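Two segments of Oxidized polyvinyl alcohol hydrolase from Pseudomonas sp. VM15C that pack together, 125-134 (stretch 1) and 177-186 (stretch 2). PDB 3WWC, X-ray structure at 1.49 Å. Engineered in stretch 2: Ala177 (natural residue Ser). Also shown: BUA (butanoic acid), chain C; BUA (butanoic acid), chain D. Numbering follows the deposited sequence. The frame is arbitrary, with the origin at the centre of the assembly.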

ATOM      1  N   ASN A 125      14.759  -1.499  -4.200  1.00  9.56           N
ATOM      2  CA  ASN A 125      14.790  -2.921  -4.001  1.00 10.11           C
ATOM      3  C   ASN A 125      14.090  -3.777  -5.049  1.00  9.42           C
ATOM      4  O   ASN A 125      14.626  -4.818  -5.506  1.00 11.46           O
ATOM      5  CB  ASN A 125      14.189  -3.297  -2.634  1.00  9.24           C
ATOM      6  CG  ASN A 125      14.368  -4.783  -2.335  1.00 11.53           C
ATOM      7  OD1 ASN A 125      15.493  -5.212  -2.102  1.00 12.70           O
ATOM      8  ND2 ASN A 125      13.292  -5.558  -2.365  1.00 11.21           N
ATOM      9  N   TRP A 126      12.902  -3.339  -5.445  1.00  9.71           N
ATOM     10  CA  TRP A 126      12.008  -4.130  -6.295  1.00  8.37           C
ATOM     11  C   TRP A 126      11.398  -3.229  -7.367  1.00  9.35           C
ATOM     12  O   TRP A 126      10.957  -2.134  -7.095  1.00  9.59           O
ATOM     13  CB  TRP A 126      10.958  -4.732  -5.352  1.00  9.35           C
ATOM     14  CG  TRP A 126      10.310  -5.942  -5.926  1.00  9.88           C
ATOM     15  CD1 TRP A 126       8.996  -6.102  -6.215  1.00 12.34           C
ATOM     16  CD2 TRP A 126      10.971  -7.139  -6.349  1.00 12.85           C
ATOM     17  NE1 TRP A 126       8.791  -7.329  -6.817  1.00 14.15           N
ATOM     18  CE2 TRP A 126       9.992  -7.980  -6.900  1.00 12.96           C
ATOM     19  CE3 TRP A 126      12.298  -7.579  -6.305  1.00 12.90           C
ATOM     20  CZ2 TRP A 126      10.290  -9.243  -7.416  1.00 16.22           C
ATOM     21  CZ3 TRP A 126      12.601  -8.851  -6.824  1.00 16.35           C
ATOM     22  CH2 TRP A 126      11.597  -9.656  -7.369  1.00 17.94           C
ATOM     23  N   ASN A 127      11.386  -3.694  -8.596  1.00  9.78           N
ATOM     24  CA  ASN A 127      10.985  -2.844  -9.728  1.00  8.76           C
ATOM     25  C   ASN A 127       9.527  -2.384  -9.928  1.00  9.54           C
ATOM     26  O   ASN A 127       9.323  -1.372 -10.570  1.00 11.31           O
ATOM     27  CB  ASN A 127      11.445  -3.522 -11.033  1.00  9.60           C
ATOM     28  CG  ASN A 127      11.810  -2.533 -12.114  1.00 10.49           C
ATOM     29  OD1 ASN A 127      12.371  -1.481 -11.856  1.00 12.86           O
ATOM     30  ND2 ASN A 127      11.509  -2.906 -13.355  1.00 13.63           N
ATOM     31  N   PRO A 128       8.502  -3.106  -9.411  1.00  8.69           N
ATOM     32  CA  PRO A 128       7.136  -2.639  -9.655  1.00  9.06           C
ATOM     33  C   PRO A 128       6.815  -1.222  -9.191  1.00  9.12           C
ATOM     34  O   PRO A 128       6.117  -0.463  -9.890  1.00  8.83           O
ATOM     35  CB  PRO A 128       6.263  -3.659  -8.920  1.00  9.07           C
ATOM     36  CG  PRO A 128       7.071  -4.994  -9.073  1.00  9.36           C
ATOM     37  CD  PRO A 128       8.535  -4.463  -8.828  1.00  9.43           C
ATOM     38  N   TRP A 129       7.301  -0.874  -7.995  1.00  8.38           N
ATOM     39  CA  TRP A 129       7.062   0.448  -7.428  1.00  8.12           C
ATOM     40  C   TRP A 129       8.348   0.861  -6.729  1.00  8.25           C
ATOM     41  O   TRP A 129       9.158   0.035  -6.360  1.00  8.82           O
ATOM     42  CB  TRP A 129       5.952   0.422  -6.351  1.00  8.25           C
ATOM     43  CG  TRP A 129       4.594  -0.141  -6.818  1.00  7.75           C
ATOM     44  CD1 TRP A 129       4.089  -1.410  -6.571  1.00  8.61           C
ATOM     45  CD2 TRP A 129       3.600   0.539  -7.592  1.00  7.09           C
ATOM     46  NE1 TRP A 129       2.854  -1.550  -7.159  1.00  7.44           N
ATOM     47  CE2 TRP A 129       2.522  -0.372  -7.790  1.00  7.13           C
ATOM     48  CE3 TRP A 129       3.509   1.825  -8.149  1.00  8.28           C
ATOM     49  CZ2 TRP A 129       1.368  -0.025  -8.517  1.00  8.70           C
ATOM     50  CZ3 TRP A 129       2.389   2.180  -8.868  1.00  8.74           C
ATOM     51  CH2 TRP A 129       1.311   1.254  -9.051  1.00  8.28           C
ATOM     52  N   PHE A 130       8.497   2.174  -6.504  1.00  8.41           N
ATOM     53  CA  PHE A 130       9.662   2.668  -5.764  1.00  8.63           C
ATOM     54  C   PHE A 130       9.219   2.573  -4.291  1.00  8.10           C
ATOM     55  O   PHE A 130       8.827   3.553  -3.655  1.00  8.33           O
ATOM     56  CB  PHE A 130       9.931   4.117  -6.217  1.00  8.36           C
ATOM     57  CG  PHE A 130      10.224   4.241  -7.723  1.00  8.26           C
ATOM     58  CD1 PHE A 130      11.340   3.613  -8.253  1.00 10.27           C
ATOM     59  CD2 PHE A 130       9.369   4.939  -8.587  1.00  9.38           C
ATOM     60  CE1 PHE A 130      11.577   3.678  -9.644  1.00 11.23           C
ATOM     61  CE2 PHE A 130       9.609   5.006  -9.942  1.00  9.55           C
ATOM     62  CZ  PHE A 130      10.721   4.368 -10.484  1.00 10.99           C
ATOM     63  N   GLU A 131       9.325   1.360  -3.773  1.00  8.37           N
ATOM     64  CA  GLU A 131       8.778   1.028  -2.482  1.00  8.51           C
ATOM     65  C   GLU A 131       9.724   0.605  -1.375  1.00  9.20           C
ATOM     66  O   GLU A 131       9.264   0.337  -0.260  1.00  9.49           O
ATOM     67  CB  GLU A 131       7.624  -0.024  -2.638  1.00  9.58           C
ATOM     68  CG  GLU A 131       7.765  -1.231  -3.661  1.00  8.41           C
ATOM     69  CD  GLU A 131       8.529  -2.447  -3.157  1.00  9.61           C
ATOM     70  OE1 GLU A 131       9.641  -2.300  -2.596  1.00  9.48           O
ATOM     71  OE2 GLU A 131       8.029  -3.586  -3.369  1.00 10.84           O
ATOM     72  N   GLY A 132      11.026   0.587  -1.639  1.00  8.77           N
ATOM     73  CA  GLY A 132      11.939   0.223  -0.564  1.00  8.53           C
ATOM     74  C   GLY A 132      13.372   0.414  -1.054  1.00  8.23           C
ATOM     75  O   GLY A 132      13.666   0.130  -2.215  1.00  9.87           O
ATOM     76  N   ARG A 133      14.249   0.831  -0.165  1.00  9.88           N
ATOM     77  CA  ARG A 133      15.646   1.006  -0.577  1.00  8.87           C
ATOM     78  C   ARG A 133      16.308  -0.343  -0.727  1.00 10.86           C
ATOM     79  O   ARG A 133      15.972  -1.292  -0.021  1.00 11.55           O
ATOM     80  CB  ARG A 133      16.376   1.885   0.452  1.00 10.95           C
ATOM     81  CG  ARG A 133      16.532   1.248   1.838  1.00  8.54           C
ATOM     82  CD  ARG A 133      17.234   2.235   2.758  1.00  9.73           C
ATOM     83  NE  ARG A 133      17.199   1.894   4.170  1.00 12.36           N
ATOM     84  CZ  ARG A 133      18.212   1.308   4.812  1.00 12.19           C
ATOM     85  NH1 ARG A 133      19.318   0.989   4.140  1.00 13.18           N
ATOM     86  NH2 ARG A 133      18.137   1.100   6.125  1.00 11.09           N
ATOM     87  N   ALA A 134      17.220  -0.432  -1.686  1.00  9.82           N
ATOM     88  CA  ALA A 134      17.955  -1.648  -1.937  1.00 12.42           C
ATOM     89  C   ALA A 134      18.870  -1.961  -0.756  1.00 13.56           C
ATOM     90  O   ALA A 134      19.179  -1.095   0.038  1.00 12.92           O
ATOM     91  CB  ALA A 134      18.788  -1.472  -3.210  1.00 11.94           C
ATOM     92  N   ALA A 177       0.768  -6.981  -2.216  1.00  7.13           N
ATOM     93  CA  ALA A 177       2.136  -7.437  -2.455  1.00  8.47           C
ATOM     94  C   ALA A 177       3.046  -6.249  -2.620  1.00  8.19           C
ATOM     95  O   ALA A 177       3.086  -5.457  -1.682  1.00  8.59           O
ATOM     96  CB  ALA A 177       2.115  -8.369  -3.680  1.00 10.34           C
ATOM     97  N   SER A 178       3.744  -6.067  -3.736  1.00  8.31           N
ATOM     98  CA  SER A 178       4.608  -4.884  -3.867  1.00  8.41           C
ATOM     99  C   SER A 178       3.728  -3.635  -3.758  1.00  8.09           C
ATOM    100  O   SER A 178       4.238  -2.606  -3.295  1.00  7.13           O
ATOM    101  CB  SER A 178       5.350  -4.936  -5.206  1.00  9.23           C
ATOM    102  OG  SER A 178       6.221  -3.834  -5.351  1.00  9.56           O
ATOM    103  N   GLY A 179       2.464  -3.703  -4.171  1.00  7.78           N
ATOM    104  CA  GLY A 179       1.614  -2.520  -3.995  1.00  7.11           C
ATOM    105  C   GLY A 179       1.308  -2.303  -2.519  1.00  7.00           C
ATOM    106  O   GLY A 179       1.036  -1.157  -2.140  1.00  7.51           O
ATOM    107  N   GLY A 180       1.268  -3.367  -1.720  1.00  6.79           N
ATOM    108  CA  GLY A 180       1.103  -3.213  -0.278  1.00  6.85           C
ATOM    109  C   GLY A 180       2.369  -2.608   0.332  1.00  6.75           C
ATOM    110  O   GLY A 180       2.273  -1.814   1.262  1.00  7.71           O
ATOM    111  N   THR A 181       3.554  -2.979  -0.180  1.00  6.74           N
ATOM    112  CA  THR A 181       4.804  -2.402   0.302  1.00  7.35           C
ATOM    113  C   THR A 181       4.788  -0.915  -0.021  1.00  6.59           C
ATOM    114  O   THR A 181       5.176  -0.086   0.804  1.00  8.07           O
ATOM    115  CB  THR A 181       5.983  -3.085  -0.393  1.00  7.44           C
ATOM    116  OG1 THR A 181       5.796  -4.519  -0.303  1.00  8.24           O
ATOM    117  CG2 THR A 181       7.302  -2.646   0.245  1.00  7.78           C
ATOM    118  N   MET A 182       4.351  -0.594  -1.222  1.00  6.70           N
ATOM    119  CA  MET A 182       4.283   0.813  -1.602  1.00  7.53           C
ATOM    120  C   MET A 182       3.309   1.586  -0.727  1.00  6.99           C
ATOM    121  O   MET A 182       3.569   2.773  -0.413  1.00  8.22           O
ATOM    122  CB  MET A 182       3.901   0.905  -3.092  1.00  7.88           C
ATOM    123  CG  MET A 182       3.897   2.341  -3.666  1.00  7.19           C
ATOM    124  SD  MET A 182       5.584   3.016  -3.726  1.00  7.94           S
ATOM    125  CE  MET A 182       5.397   4.482  -2.699  1.00  8.95           C
ATOM    126  N   THR A 183       2.211   0.936  -0.305  1.00  6.68           N
ATOM    127  CA  THR A 183       1.235   1.592   0.592  1.00  6.37           C
ATOM    128  C   THR A 183       1.968   1.921   1.903  1.00  7.74           C
ATOM    129  O   THR A 183       1.845   3.022   2.441  1.00  7.33           O
ATOM    130  CB  THR A 183       0.067   0.667   0.880  1.00  7.37           C
ATOM    131  OG1 THR A 183      -0.605   0.408  -0.361  1.00  7.44           O
ATOM    132  CG2 THR A 183      -0.919   1.334   1.842  1.00  8.15           C
ATOM    133  N   ASN A 184       2.692   0.956   2.470  1.00  8.08           N
ATOM    134  CA  ASN A 184       3.430   1.223   3.695  1.00  7.63           C
ATOM    135  C   ASN A 184       4.391   2.411   3.504  1.00  7.79           C
ATOM    136  O   ASN A 184       4.456   3.302   4.367  1.00  8.80           O
ATOM    137  CB  ASN A 184       4.293  -0.007   4.108  1.00  8.55           C
ATOM    138  CG  ASN A 184       3.482  -1.086   4.791  1.00  8.16           C
ATOM    139  OD1 ASN A 184       2.478  -0.800   5.459  1.00  8.83           O
ATOM    140  ND2 ASN A 184       3.931  -2.357   4.658  1.00  8.58           N
ATOM    141  N   ARG A 185       5.150   2.414   2.401  1.00  7.29           N
ATOM    142  CA  ARG A 185       6.104   3.512   2.209  1.00  7.13           C
ATOM    143  C   ARG A 185       5.412   4.872   2.117  1.00  8.20           C
ATOM    144  O   ARG A 185       5.830   5.861   2.745  1.00  8.40           O
ATOM    145  CB  ARG A 185       6.928   3.316   0.944  1.00  7.95           C
ATOM    146  CG  ARG A 185       7.999   4.432   0.789  1.00  7.80           C
ATOM    147  CD  ARG A 185       9.005   4.076  -0.351  1.00  7.63           C
ATOM    148  NE  ARG A 185      10.109   5.041  -0.356  1.00  8.77           N
ATOM    149  CZ  ARG A 185      11.266   4.855   0.269  1.00  8.49           C
ATOM    150  NH1 ARG A 185      11.491   3.734   0.986  1.00  8.52           N
ATOM    151  NH2 ARG A 185      12.228   5.781   0.111  1.00  9.59           N
ATOM    152  N   ALA A 186       4.306   4.904   1.388  1.00  7.71           N
ATOM    153  CA  ALA A 186       3.577   6.166   1.212  1.00  7.46           C
ATOM    154  C   ALA A 186       3.007   6.655   2.525  1.00  8.51           C
ATOM    155  O   ALA A 186       2.975   7.891   2.785  1.00  8.62           O
ATOM    156  CB  ALA A 186       2.446   5.953   0.198  1.00  7.67           C
TER
HETATM  157  C1  BUA C 402       9.347  -8.812  -2.905  0.50 32.18           C
HETATM  158  C2  BUA C 402       7.873  -9.222  -2.906  1.00 31.98           C
HETATM  159  C3  BUA C 402       7.106  -8.326  -3.880  1.00 30.41           C
HETATM  160  C4  BUA C 402       5.644  -8.765  -3.992  1.00 30.26           C
HETATM  161  O1  BUA C 402       5.082  -8.568  -5.093  1.00 22.42           O
HETATM  162  O2  BUA C 402       5.111  -9.219  -2.954  1.00 30.08           O
HETATM  163  C1  BUA D 403       9.695  -8.695  -2.119  0.50 43.68           C
HETATM  164  C2  BUA D 403      11.194  -8.458  -2.308  1.00 43.54           C
HETATM  165  C3  BUA D 403      11.866  -9.767  -2.733  1.00 44.57           C
HETATM  166  C4  BUA D 403      13.352  -9.511  -2.988  1.00 45.59           C
HETATM  167  O1  BUA D 403      13.844  -8.465  -2.512  1.00 45.76           O
HETATM  168  O2  BUA D 403      13.965 -10.368  -3.660  1.00 46.44           O
HETATM  169  O   HOH W   1       7.546  -5.866  -1.911  1.00 13.03           O

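A single direct hydrogen bond joins the irregular segment 125-134 to the helix that begins at Ser178: Ser178 OG donates to Glu131 OE2 at 2.7 Å. Glu131 reaches it by folding its chain, with chi1 and chi2 both p, so the carboxylate turns back along the helix toward its first turn. A buried carboxylate needs polar partners, and this one has more than the serine. Water 1 donates to Glu131 OE2 and also hydrogen-bonds Thr181 OG1, each at 2.7 Å, adding a second link one helical turn further on. Glu131 OE1 is satisfied elsewhere in the structure.

Around the polar pair the side chains fit by van der Waals contact. Ser178, with chi1 t, is small enough to sit among larger neighbours: its OG lies 3.7 Å from Trp126 CD1, 3.6 Å from Pro128 CB and 3.5 Å from Trp129 CD1, near the edge of both indole rings. Thr181 supplies a methyl as well as a hydroxyl, and its CG2 packs 3.6 Å from Glu131 CD. Met182, an unbranched chain that adapts to its surroundings, fills space beside Trp129 in an apolar contact; its SD approaches Trp129 CB at 3.7 Å and lies oblique to that indole, 5.4 Å from the centroid of the five-membered ring.

Backbone closeness is the third element. Gly179 CA comes within 3.5 Å of Trp129 NE1, a close approach of helix backbone to indole. At Glu131 and Met182 the CA atoms are 4.6 Å apart. Arg185 extends along the segment with chi1 to chi3 all t, chi4 turning to 94°, its CD 3.3 Å from Phe130 O and its NH1 3.9 Å from Gly132 CA; its guanidinium nitrogens find their hydrogen bonds elsewhere, so here it serves by packing.

The rule is economical: one buried polar pair, a bridging water and close-fitting side chains bury 457 Å², both sides summed.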